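Long-range contacts in restriction endonuclease S subunits (Thermoanaerobacter tengcongensis, PDB 3OKG), which probably serves as the DNA-binding specificity subunit of a type I restriction-modification methyltransferase: residues W28-E33 and N166-L171; V34-E39 and R122-F127. All blocks are in the same frame, centred on the assembly; numbering follows the deposited sequence.

Contact 1: W28-E33 and N166-L171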
loop_
_atom_site.group_PDB
_atom_site.type_symbol
_atom_site.label_atom_id
_atom_site.label_comp_id
_atom_site.label_asym_id
_atom_site.label_seq_id
_atom_site.Cartn_x
_atom_site.Cartn_y
_atom_site.Cartn_z
ATOM N N TRP A 28 -33.391 9.924 14.443
ATOM C CA TRP A 28 -32.130 10.446 14.981
ATOM C C TRP A 28 -32.174 10.488 16.505
ATOM O O TRP A 28 -33.115 11.034 17.072
ATOM C CB TRP A 28 -31.872 11.868 14.474
ATOM C CG TRP A 28 -31.342 11.934 13.089
ATOM C CD1 TRP A 28 -32.030 12.322 11.958
ATOM C CD2 TRP A 28 -30.016 11.605 12.662
ATOM N NE1 TRP A 28 -31.207 12.253 10.865
ATOM C CE2 TRP A 28 -29.964 11.814 11.266
ATOM C CE3 TRP A 28 -28.866 11.135 13.325
ATOM C CZ2 TRP A 28 -28.810 11.573 10.516
ATOM C CZ3 TRP A 28 -27.713 10.907 12.581
ATOM C CH2 TRP A 28 -27.692 11.142 11.185
ATOM N N VAL A 29 -31.152 9.926 17.157
ATOM C CA VAL A 29 -31.029 9.988 18.612
ATOM C C VAL A 29 -29.581 10.242 19.020
ATOM O O VAL A 29 -28.670 10.049 18.219
ATOM C CB VAL A 29 -31.457 8.663 19.249
ATOM C CG1 VAL A 29 -32.880 8.388 18.911
ATOM C CG2 VAL A 29 -30.525 7.488 18.776
ATOM N N ARG A 30 -29.358 10.674 20.263
ATOM C CA ARG A 30 -27.997 10.654 20.796
ATOM C C ARG A 30 -27.664 9.193 21.120
ATOM O O ARG A 30 -28.534 8.443 21.538
ATOM C CB ARG A 30 -27.871 11.538 22.048
ATOM C CG ARG A 30 -27.925 13.082 21.773
ATOM C CD ARG A 30 -27.929 13.902 23.088
ATOM N NE ARG A 30 -28.958 13.383 23.988
ATOM C CZ ARG A 30 -30.260 13.623 23.859
ATOM N NH1 ARG A 30 -30.714 14.425 22.900
ATOM N NH2 ARG A 30 -31.112 13.067 24.710
ATOM N N LEU A 31 -26.409 8.809 20.933
ATOM C CA LEU A 31 -25.991 7.430 21.183
ATOM C C LEU A 31 -26.454 7.015 22.583
ATOM O O LEU A 31 -27.001 5.926 22.781
ATOM C CB LEU A 31 -24.471 7.347 21.084
ATOM C CG LEU A 31 -23.801 6.008 21.378
ATOM C CD1 LEU A 31 -24.390 4.937 20.470
ATOM C CD2 LEU A 31 -22.287 6.189 21.158
ATOM N N GLY A 32 -26.229 7.888 23.555
ATOM C CA GLY A 32 -26.543 7.593 24.949
ATOM C C GLY A 32 -27.996 7.184 25.183
ATOM O O GLY A 32 -28.307 6.457 26.125
ATOM N N GLU A 33 -28.893 7.642 24.317
ATOM C CA GLU A 33 -30.308 7.345 24.476
ATOM C C GLU A 33 -30.600 5.869 24.270
ATOM O O GLU A 33 -31.612 5.372 24.728
ATOM C CB GLU A 33 -31.146 8.159 23.472
ATOM C CG GLU A 33 -31.139 9.677 23.688
ATOM C CD GLU A 33 -32.155 10.356 22.756
ATOM O OE1 GLU A 33 -33.358 10.234 23.010
ATOM O OE2 GLU A 33 -31.748 10.935 21.740
ATOM N N ASN A 166 -22.998 11.677 23.648
ATOM C CA ASN A 166 -23.794 12.793 23.130
ATOM C C ASN A 166 -23.870 12.870 21.615
ATOM O O ASN A 166 -24.649 13.657 21.057
ATOM C CB ASN A 166 -23.271 14.129 23.697
ATOM C CG ASN A 166 -23.688 14.335 25.136
ATOM O OD1 ASN A 166 -24.654 13.723 25.600
ATOM N ND2 ASN A 166 -22.964 15.202 25.857
ATOM N N THR A 167 -23.070 12.057 20.930
ATOM C CA THR A 167 -23.048 12.141 19.475
ATOM C C THR A 167 -24.390 11.688 18.923
ATOM O O THR A 167 -25.060 10.863 19.535
ATOM C CB THR A 167 -21.871 11.323 18.828
ATOM O OG1 THR A 167 -22.026 9.926 19.115
ATOM C CG2 THR A 167 -20.486 11.833 19.308
ATOM N N LEU A 168 -24.783 12.232 17.770
ATOM C CA LEU A 168 -26.016 11.822 17.100
ATOM C C LEU A 168 -25.801 10.618 16.201
ATOM O O LEU A 168 -24.806 10.561 15.491
ATOM C CB LEU A 168 -26.534 12.961 16.199
ATOM C CG LEU A 168 -27.055 14.188 16.928
ATOM C CD1 LEU A 168 -27.657 15.218 15.907
ATOM C CD2 LEU A 168 -28.094 13.758 17.954
ATOM N N ILE A 169 -26.769 9.697 16.181
ATOM C CA ILE A 169 -26.687 8.510 15.343
ATOM C C ILE A 169 -28.033 8.249 14.654
ATOM O O ILE A 169 -29.070 8.507 15.233
ATOM C CB ILE A 169 -26.316 7.242 16.190
ATOM C CG1 ILE A 169 -27.363 6.959 17.273
ATOM C CG2 ILE A 169 -24.893 7.392 16.780
ATOM C CD1 ILE A 169 -27.429 5.428 17.741
ATOM N N PRO A 170 -28.001 7.731 13.416
ATOM C CA PRO A 170 -29.219 7.340 12.722
ATOM C C PRO A 170 -29.645 5.976 13.247
ATOM O O PRO A 170 -28.812 5.066 13.368
ATOM C CB PRO A 170 -28.762 7.185 11.269
ATOM C CG PRO A 170 -27.310 6.997 11.312
ATOM C CD PRO A 170 -26.810 7.263 12.703
ATOM N N LEU A 171 -30.925 5.828 13.544
ATOM C CA LEU A 171 -31.397 4.596 14.163
ATOM C C LEU A 171 -32.548 3.935 13.400
ATOM O O LEU A 171 -33.697 4.329 13.567
ATOM C CB LEU A 171 -31.820 4.902 15.590
ATOM C CG LEU A 171 -32.114 3.669 16.461
ATOM C CD1 LEU A 171 -30.822 3.051 16.906
ATOM C CD2 LEU A 171 -32.924 4.086 17.681
#
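Trp-28 lays its indole against Pro-170 at one end of a two-stranded antiparallel sheet, in which strand 27-30 pairs with strand 168-171 within the first DNA specificity region of the chain. CB of Pro-170 sits over the six-membered ring, 4.2 Å from its centroid and 18° off the normal, a CH-pi contact, while CD of the proline lies 3.8 Å from CZ3 of Trp-28. Chi1 of -79° sets CG of Trp-28 anti to its own carbonyl carbon; with CG there, CZ3 comes 3.3 Å from Pro-170 N, and Pro-170 CA lies over one face toward the rim. The indole N-H has its partner elsewhere: NE1 donates to the carbonyl of Tyr-20, whose ring meets the tryptophan edge-to-face.

On the other face of the sheet Val-29 and Ile-169 form the hydrogen-bonded pair, and their side chains cross obliquely, CG2 of Val-29 reaching CG1 of Ile-169 at 3.5 Å. Beyond them CD1 of Ile-169 touches CD1 of Leu-31, and helix 130-137 packs on both residues through Leu-136 and Leu-133. The bonds of this pair run both ways, the one from Ile-169 N to Val-29 O being the shorter at 2.8 Å. After Arg-30 the chain enters a 3-10 segment, and OE2 of Glu-33 in it reaches back to accept from Arg-30 N. The aliphatic part of Arg-30 runs beside Asn-166, with CG 3.4 Å from Asn-166 O. Just past the paired strand residues, Leu-31 N donates to Thr-167 O, 2.8 Å long and 156° at the hydrogen.

Contact 2: V34-E39 and R122-F127. With SO4 (sulfate ion), chain H.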
loop_
_atom_site.group_PDB
_atom_site.type_symbol
_atom_site.label_atom_id
_atom_site.label_comp_id
_atom_site.label_asym_id
_atom_site.label_seq_id
_atom_site.Cartn_x
_atom_site.Cartn_y
_atom_site.Cartn_z
ATOM N N VAL A 34 -29.736 5.178 23.534
ATOM C CA VAL A 34 -29.925 3.738 23.335
ATOM C C VAL A 34 -28.832 2.923 24.059
ATOM O O VAL A 34 -28.589 1.771 23.731
ATOM C CB VAL A 34 -30.034 3.386 21.826
ATOM C CG1 VAL A 34 -31.171 4.157 21.197
ATOM C CG2 VAL A 34 -28.718 3.694 21.098
ATOM N N CYS A 35 -28.233 3.509 25.096
ATOM C CA CYS A 35 -27.253 2.805 25.919
ATOM C C CYS A 35 -27.774 2.575 27.335
ATOM O O CYS A 35 -28.698 3.258 27.786
ATOM C CB CYS A 35 -25.956 3.621 26.021
ATOM S SG CYS A 35 -25.037 3.707 24.461
ATOM N N LEU A 36 -27.155 1.624 28.031
ATOM C CA LEU A 36 -27.475 1.326 29.423
ATOM C C LEU A 36 -26.345 1.763 30.352
ATOM O O LEU A 36 -25.205 1.934 29.919
ATOM C CB LEU A 36 -27.699 -0.184 29.590
ATOM C CG LEU A 36 -28.781 -0.856 28.727
ATOM C CD1 LEU A 36 -28.734 -2.379 28.923
ATOM C CD2 LEU A 36 -30.158 -0.307 29.070
ATOM N N PRO A 37 -26.641 1.880 31.655
ATOM C CA PRO A 37 -25.575 2.226 32.593
ATOM C C PRO A 37 -24.541 1.094 32.673
ATOM O O PRO A 37 -24.836 -0.068 32.368
ATOM C CB PRO A 37 -26.313 2.381 33.927
ATOM C CG PRO A 37 -27.757 2.521 33.569
ATOM C CD PRO A 37 -27.941 1.722 32.325
ATOM N N THR A 38 -23.329 1.460 33.063
ATOM C CA THR A 38 -22.200 0.556 33.119
ATOM C C THR A 38 -21.576 0.710 34.502
ATOM O O THR A 38 -21.853 1.695 35.204
ATOM C CB THR A 38 -21.177 0.885 31.990
ATOM O OG1 THR A 38 -20.709 2.238 32.141
ATOM C CG2 THR A 38 -21.861 0.725 30.611
ATOM N N GLU A 39 -20.745 -0.252 34.894
ATOM C CA GLU A 39 -20.185 -0.263 36.242
ATOM C C GLU A 39 -18.681 -0.420 36.217
ATOM O O GLU A 39 -18.092 -0.778 35.194
ATOM C CB GLU A 39 -20.789 -1.415 37.051
ATOM C CG GLU A 39 -22.265 -1.238 37.417
ATOM C CD GLU A 39 -22.784 -2.362 38.327
ATOM O OE1 GLU A 39 -22.034 -2.816 39.222
ATOM O OE2 GLU A 39 -23.945 -2.794 38.149
ATOM N N ARG A 122 -23.087 0.188 25.889
ATOM C CA ARG A 122 -23.869 -1.017 26.121
ATOM C C ARG A 122 -25.267 -0.871 25.566
ATOM O O ARG A 122 -26.063 -0.082 26.096
ATOM C CB ARG A 122 -23.935 -1.294 27.630
ATOM C CG ARG A 122 -24.683 -2.589 28.017
ATOM C CD ARG A 122 -24.328 -3.005 29.455
ATOM N NE ARG A 122 -22.874 -3.199 29.569
ATOM C CZ ARG A 122 -22.198 -3.171 30.714
ATOM N NH1 ARG A 122 -22.841 -2.982 31.869
ATOM N NH2 ARG A 122 -20.883 -3.338 30.706
ATOM N N ALA A 123 -25.578 -1.622 24.505
ATOM C CA ALA A 123 -26.829 -1.399 23.790
ATOM C C ALA A 123 -28.008 -1.706 24.667
ATOM O O ALA A 123 -28.039 -2.748 25.316
ATOM C CB ALA A 123 -26.906 -2.274 22.546
ATOM N N ASN A 124 -28.984 -0.814 24.677
ATOM C CA ASN A 124 -30.298 -1.144 25.204
ATOM C C ASN A 124 -30.994 -1.903 24.081
ATOM O O ASN A 124 -31.383 -1.313 23.066
ATOM C CB ASN A 124 -31.083 0.125 25.558
ATOM C CG ASN A 124 -32.486 -0.182 26.103
ATOM O OD1 ASN A 124 -32.983 -1.288 25.950
ATOM N ND2 ASN A 124 -33.115 0.818 26.726
ATOM N N ARG A 125 -31.140 -3.211 24.259
ATOM C CA ARG A 125 -31.618 -4.090 23.192
ATOM C C ARG A 125 -33.053 -3.841 22.770
ATOM O O ARG A 125 -33.509 -4.377 21.756
ATOM C CB ARG A 125 -31.467 -5.552 23.614
ATOM C CG ARG A 125 -30.056 -5.878 24.084
ATOM C CD ARG A 125 -29.130 -5.935 22.900
ATOM N NE ARG A 125 -29.717 -6.718 21.808
ATOM C CZ ARG A 125 -29.493 -8.015 21.595
ATOM N NH1 ARG A 125 -28.686 -8.699 22.398
ATOM N NH2 ARG A 125 -30.087 -8.632 20.583
ATOM N N GLU A 126 -33.766 -3.039 23.537
ATOM C CA GLU A 126 -35.091 -2.615 23.102
ATOM C C GLU A 126 -34.997 -1.669 21.902
ATOM O O GLU A 126 -35.980 -1.470 21.204
ATOM C CB GLU A 126 -35.867 -1.960 24.253
ATOM C CG GLU A 126 -36.397 -2.976 25.261
ATOM C CD GLU A 126 -37.718 -3.613 24.797
ATOM O OE1 GLU A 126 -38.799 -3.066 25.117
ATOM O OE2 GLU A 126 -37.676 -4.660 24.113
ATOM N N PHE A 127 -33.824 -1.086 21.666
ATOM C CA PHE A 127 -33.705 -0.016 20.646
ATOM C C PHE A 127 -32.570 -0.239 19.673
ATOM O O PHE A 127 -32.625 0.250 18.553
ATOM C CB PHE A 127 -33.451 1.361 21.278
ATOM C CG PHE A 127 -34.529 1.810 22.237
ATOM C CD1 PHE A 127 -35.848 1.917 21.822
ATOM C CD2 PHE A 127 -34.210 2.129 23.554
ATOM C CE1 PHE A 127 -36.837 2.331 22.708
ATOM C CE2 PHE A 127 -35.201 2.558 24.467
ATOM C CZ PHE A 127 -36.513 2.648 24.037
HETATM S S SO4 H . -23.003 -4.606 35.285
HETATM O O1 SO4 H . -23.511 -4.949 36.613
HETATM O O2 SO4 H . -23.528 -5.566 34.316
HETATM O O3 SO4 H . -23.440 -3.250 34.929
HETATM O O4 SO4 H . -21.539 -4.666 35.281
HETATM O O HOH W 1 -31.429 3.373 26.905
HETATM O O HOH W 2 -23.401 2.403 27.831
HETATM O O HOH W 3 -20.747 -2.738 33.683
#
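Chi1 of -177° places CG of Arg-122 anti to its backbone N, and a bend at chi3 (-58°) then helps bring the guanidinium face against Thr-38, whose CG2 stands 3.9 Å from CZ, over the centre of the flat group. Chi1 of Leu-36, -57°, turns CG anti to the carbonyl carbon, where it lies 3.8 Å from Asn-124 CA, and the leucine crosses both Arg-122 and Asn-124 at about a right angle, with CD2 3.7 Å from CB of Asn-124.

Between the two segments there is a single backbone bridge, centred on Cys-35 and Ala-123. Leu-36 N donates to Arg-122 O at 2.8 Å, in the carbonyl plane, and Asn-124 N donates to Val-34 O from above that carbonyl's plane. One water joins Leu-36 O to Arg-122 N; another joins Cys-35 O to the amide ND2 of Asn-124. The OD1 of the same amide accepts from Glu-126 N in an Asx turn.

At its edge the guanidinium meets a sulfate, probably from the crystallisation liquor, through a weak bond from NH1 to O3 of 3.1 Å. A water accepts from both NH1 and Glu-39 N and donates to the sulfate, while NH2 forms a salt bridge with Asp-89. An alanine in place of Arg-122 would probably leave Asp-89 without this charged mate and open a gap against Thr-38 CG2.

CG1 of Val-34 packs on CB of Phe-127 at 3.6 Å. Around the bridge, Ala-123 lies on Pro-130 and Leu-133 of helix 130-137, Val-34 on strand 168-171, and Cys-35 and Thr-38 on strand 118-121.

From the N terminus the chain runs through strand 27-30 and the 3-10 turn into residues 34-39, so the first halves of both contacts follow one another directly. It then passes through the strands from 50-54 to 118-121 and returns at 122-127, where contact 2 closes the inner loop. Helices 130-137, 140-143 and 161-165 follow before strand 168-171 closes contact 1 outside it; contact 2 is thus nested within contact 1. Their centres lie 12 Å apart and their side chains pack together, Leu-171 CD2 standing 3.9 Å from Val-34 CG1. Together they tie the start of the specificity region to the entry of helix 130-137 and to the strand preceding long helix 174-216.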